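Local coordinates for protein cytochrome C-550 (Paracoccus versutus, PDB 2BH4) that probably carries electrons as a class I c-type cytochrome with covalently attached heme c, here as a variant with an engineered axial heme ligand, at residues A[43-46]-A[47-51]. The protein carries 1 engineered substitution. Sequence-based numbering, arbitrary orientation.
Sequences VGRK and IASVE. With HEC (heme c), chain B.
R45 and V50 meet with a methyl laid on a flat cation: CG2 of V50 sits 3.2 Å above the guanidinium plane, over its centre. CZ and NH2 of R45 both lie 3.3 Å from CG2 of V50, consistent with van der Waals contact on the face. The arginine chain reaches there by extending through its first two torsions and bending at the third (chi3 78°).

At the edge of the same group NH2 of R45 donates to O1A of the heme propionate at 2.9 Å, with an N-H...O angle of 150°; separately, the backbone N of A48 gives its hydrogen to the other oxygen, O2A, at 3.1 Å. Both carboxylate oxygens are thus held by one turn of loop, and the opposite charges of arginine and propionate probably stabilise each other. In c-type cytochromes the propionates lie at an edge of the porphyrin, and here the loop before helix 57-65 binds one of them through R45, A48 and a water, with Y55 and W71 adding further hydrogen bonds to the heme.

A side-chain-to-backbone bond and a water bridge the two halves of the loop. OG of S49 donates to O of K46 at 2.7 Å. It approaches 35° off the carbonyl plane, its first torsion setting the hydroxyl between its own backbone N and carbonyl carbon. A single water has four partners: it accepts from NE of R45 and from N of S49, and donates to O of K46 and, at 2.7 Å, to O1A of the heme. With an alanine here instead of R45, O1A is likely to lose its cationic mate, the water one of its donors and the V50 methyl the flat face it rests on. NH1 of the arginine is fixed separately by the carbonyl of N38.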
ATOM      1  N   VAL A  43       4.772   2.772  -4.914  1.00 14.80           N
ATOM      2  CA  VAL A  43       4.926   1.949  -6.114  1.00 14.86           C
ATOM      3  C   VAL A  43       6.413   1.738  -6.384  1.00 14.19           C
ATOM      4  O   VAL A  43       7.186   2.713  -6.526  1.00 16.96           O
ATOM      5  CB  VAL A  43       4.218   2.542  -7.329  1.00 15.25           C
ATOM      6  CG1 VAL A  43       4.384   1.615  -8.532  1.00 15.96           C
ATOM      7  CG2 VAL A  43       2.748   2.783  -7.025  1.00 14.58           C
ATOM      8  N   GLY A  44       6.828   0.480  -6.373  1.00 15.86           N
ATOM      9  CA  GLY A  44       8.236   0.113  -6.559  1.00 15.53           C
ATOM     10  C   GLY A  44       9.022   0.084  -5.258  1.00 16.44           C
ATOM     11  O   GLY A  44      10.223  -0.224  -5.252  1.00 18.56           O
ATOM     12  N   ARG A  45       8.349   0.328  -4.141  1.00 15.48           N
ATOM     13  CA  ARG A  45       9.003   0.309  -2.827  1.00 15.39           C
ATOM     14  C   ARG A  45       9.095  -1.110  -2.278  1.00 15.18           C
ATOM     15  O   ARG A  45       8.136  -1.875  -2.349  1.00 14.80           O
ATOM     16  CB  ARG A  45       8.220   1.186  -1.835  1.00 14.22           C
ATOM     17  CG  ARG A  45       8.907   1.436  -0.513  1.00 15.30           C
ATOM     18  CD  ARG A  45       8.232   2.589   0.232  1.00 15.05           C
ATOM     19  NE  ARG A  45       6.988   2.197   0.894  1.00 14.43           N
ATOM     20  CZ  ARG A  45       6.060   3.041   1.344  1.00 15.95           C
ATOM     21  NH1 ARG A  45       6.136   4.339   1.076  1.00 17.19           N
ATOM     22  NH2 ARG A  45       4.997   2.560   1.983  1.00 14.86           N
ATOM     23  N   LYS A  46      10.246  -1.450  -1.696  1.00 15.79           N
ATOM     24  CA  LYS A  46      10.377  -2.741  -1.001  1.00 15.19           C
ATOM     25  C   LYS A  46       9.223  -2.954  -0.029  1.00 15.11           C
ATOM     26  O   LYS A  46       8.842  -2.051   0.715  1.00 15.04           O
ATOM     27  CB  LYS A  46      11.711  -2.821  -0.262  1.00 16.62           C
ATOM     28  CG  LYS A  46      11.930  -4.109   0.491  1.00 17.70           C
ATOM     29  CD  LYS A  46      13.267  -4.065   1.255  1.00 18.90           C
ATOM     30  CE  LYS A  46      13.368  -5.124   2.319  1.00 23.70           C
ATOM     31  NZ  LYS A  46      13.191  -6.474   1.834  1.00 21.84           N
ATOM     32  N   ILE A  47       8.656  -4.156  -0.049  1.00 13.87           N
ATOM     33  CA  ILE A  47       7.572  -4.504   0.870  1.00 14.67           C
ATOM     34  C   ILE A  47       7.984  -4.218   2.311  1.00 14.63           C
ATOM     35  O   ILE A  47       9.072  -4.610   2.745  1.00 15.50           O
ATOM     36  CB  ILE A  47       7.220  -6.009   0.760  1.00 14.53           C
ATOM     37  CG1 ILE A  47       6.893  -6.417  -0.684  1.00 16.16           C
ATOM     38  CG2 ILE A  47       6.077  -6.381   1.677  1.00 15.72           C
ATOM     39  CD1 ILE A  47       5.687  -5.775  -1.283  1.00 16.51           C
ATOM     40  N   ALA A  48       7.094  -3.557   3.058  1.00 14.31           N
ATOM     41  CA  ALA A  48       7.266  -3.349   4.504  1.00 14.19           C
ATOM     42  C   ALA A  48       8.621  -2.768   4.879  1.00 15.48           C
ATOM     43  O   ALA A  48       9.326  -3.324   5.742  1.00 16.88           O
ATOM     44  CB  ALA A  48       7.000  -4.657   5.247  1.00 16.85           C
ATOM     45  N   SER A  49       8.964  -1.633   4.269  1.00 14.53           N
ATOM     46  CA  SER A  49      10.299  -1.033   4.458  1.00 16.18           C
ATOM     47  C   SER A  49      10.318   0.412   4.950  1.00 17.44           C
ATOM     48  O   SER A  49      11.403   1.024   5.022  1.00 21.13           O
ATOM     49  CB  SER A  49      11.118  -1.143   3.170  1.00 16.39           C
ATOM     50  OG  SER A  49      10.542  -0.409   2.102  1.00 16.36           O
ATOM     51  N   VAL A  50       9.165   0.954   5.324  1.00 17.57           N
ATOM     52  CA  VAL A  50       9.143   2.332   5.819  1.00 18.93           C
ATOM     53  C   VAL A  50       9.821   2.409   7.193  1.00 19.76           C
ATOM     54  O   VAL A  50       9.444   1.710   8.126  1.00 20.40           O
ATOM     55  CB  VAL A  50       7.712   2.881   5.873  1.00 18.11           C
ATOM     56  CG1 VAL A  50       7.691   4.262   6.510  1.00 17.91           C
ATOM     57  CG2 VAL A  50       7.143   2.948   4.458  1.00 17.82           C
ATOM     58  N   GLU A  51      10.838   3.271   7.278  1.00 23.77           N
ATOM     59  CA  GLU A  51      11.590   3.508   8.504  1.00 25.90           C
ATOM     60  C   GLU A  51      10.661   3.870   9.646  1.00 24.63           C
ATOM     61  O   GLU A  51       9.799   4.735   9.498  1.00 24.37           O
ATOM     62  CB  GLU A  51      12.583   4.652   8.249  1.00 26.63           C
ATOM     63  CG  GLU A  51      13.500   5.071   9.384  1.00 29.50           C
ATOM     64  CD  GLU A  51      14.293   6.333   9.019  1.00 34.03           C
ATOM     65  OE1 GLU A  51      13.698   7.439   8.984  1.00 41.09           O
ATOM     66  OE2 GLU A  51      15.511   6.225   8.765  1.00 41.18           O
TER
HETATM   67 FE   HEC B1123      -3.398   0.331   4.385  1.00 13.40          FE
HETATM   68  CHA HEC B1123      -0.405  -1.196   4.884  1.00 13.33           C
HETATM   69  CHB HEC B1123      -2.647   0.716   1.074  1.00 13.25           C
HETATM   70  CHC HEC B1123      -6.560   1.516   3.787  1.00 13.10           C
HETATM   71  CHD HEC B1123      -3.964   0.537   7.741  1.00 15.35           C
HETATM   72  NA  HEC B1123      -1.832  -0.154   3.218  1.00 13.86           N
HETATM   73  C1A HEC B1123      -0.677  -0.804   3.596  1.00 12.39           C
HETATM   74  C2A HEC B1123       0.189  -1.003   2.468  1.00 12.39           C
HETATM   75  C3A HEC B1123      -0.445  -0.475   1.409  1.00 12.01           C
HETATM   76  C4A HEC B1123      -1.719   0.064   1.858  1.00 12.02           C
HETATM   77  CMA HEC B1123       0.071  -0.449  -0.032  1.00 13.75           C
HETATM   78  CAA HEC B1123       1.581  -1.643   2.527  1.00 14.31           C
HETATM   79  CBA HEC B1123       2.575  -0.515   2.801  1.00 13.93           C
HETATM   80  CGA HEC B1123       4.021  -0.923   2.959  1.00 14.21           C
HETATM   81  O1A HEC B1123       4.836  -0.029   3.361  1.00 14.92           O
HETATM   82  O2A HEC B1123       4.390  -2.098   2.687  1.00 14.17           O
HETATM   83  NB  HEC B1123      -4.415   0.997   2.740  1.00 12.34           N
HETATM   84  C1B HEC B1123      -3.882   1.150   1.479  1.00 12.49           C
HETATM   85  C2B HEC B1123      -4.897   1.738   0.631  1.00 12.70           C
HETATM   86  C3B HEC B1123      -5.987   1.906   1.367  1.00 12.82           C
HETATM   87  C4B HEC B1123      -5.708   1.477   2.723  1.00 12.23           C
HETATM   88  CMB HEC B1123      -4.685   2.092  -0.849  1.00 14.21           C
HETATM   89  CAB HEC B1123      -7.349   2.455   0.893  1.00 15.02           C
HETATM   90  CBB HEC B1123      -7.948   1.707  -0.081  1.00 14.11           C
HETATM   91  NC  HEC B1123      -4.946   0.920   5.513  1.00 14.91           N
HETATM   92  C1C HEC B1123      -6.182   1.333   5.108  1.00 12.10           C
HETATM   93  C2C HEC B1123      -7.005   1.631   6.259  1.00 14.05           C
HETATM   94  C3C HEC B1123      -6.309   1.368   7.372  1.00 15.28           C
HETATM   95  C4C HEC B1123      -4.994   0.939   6.908  1.00 11.30           C
HETATM   96  CMC HEC B1123      -8.453   2.150   6.151  1.00 16.06           C
HETATM   97  CAC HEC B1123      -6.723   1.518   8.862  1.00 17.48           C
HETATM   98  CBC HEC B1123      -7.889   1.007   9.342  1.00 16.10           C
HETATM   99  ND  HEC B1123      -2.382  -0.229   6.015  1.00 12.70           N
HETATM  100  C1D HEC B1123      -2.817  -0.080   7.324  1.00 12.38           C
HETATM  101  C2D HEC B1123      -1.901  -0.755   8.217  1.00 14.09           C
HETATM  102  C3D HEC B1123      -0.824  -1.290   7.347  1.00 11.79           C
HETATM  103  C4D HEC B1123      -1.185  -0.941   5.966  1.00 13.56           C
HETATM  104  CMD HEC B1123      -1.953  -0.892   9.741  1.00 15.82           C
HETATM  105  CAD HEC B1123       0.352  -2.144   7.858  1.00 13.34           C
HETATM  106  CBD HEC B1123      -0.116  -3.586   7.579  1.00 15.06           C
HETATM  107  CGD HEC B1123       0.649  -4.648   8.365  1.00 16.16           C
HETATM  108  O1D HEC B1123       1.675  -4.301   8.991  1.00 20.43           O
HETATM  109  O2D HEC B1123       0.251  -5.841   8.335  1.00 20.67           O
HETATM  110  O   HOH W   1       7.225  -0.410   2.207  1.00 15.35           O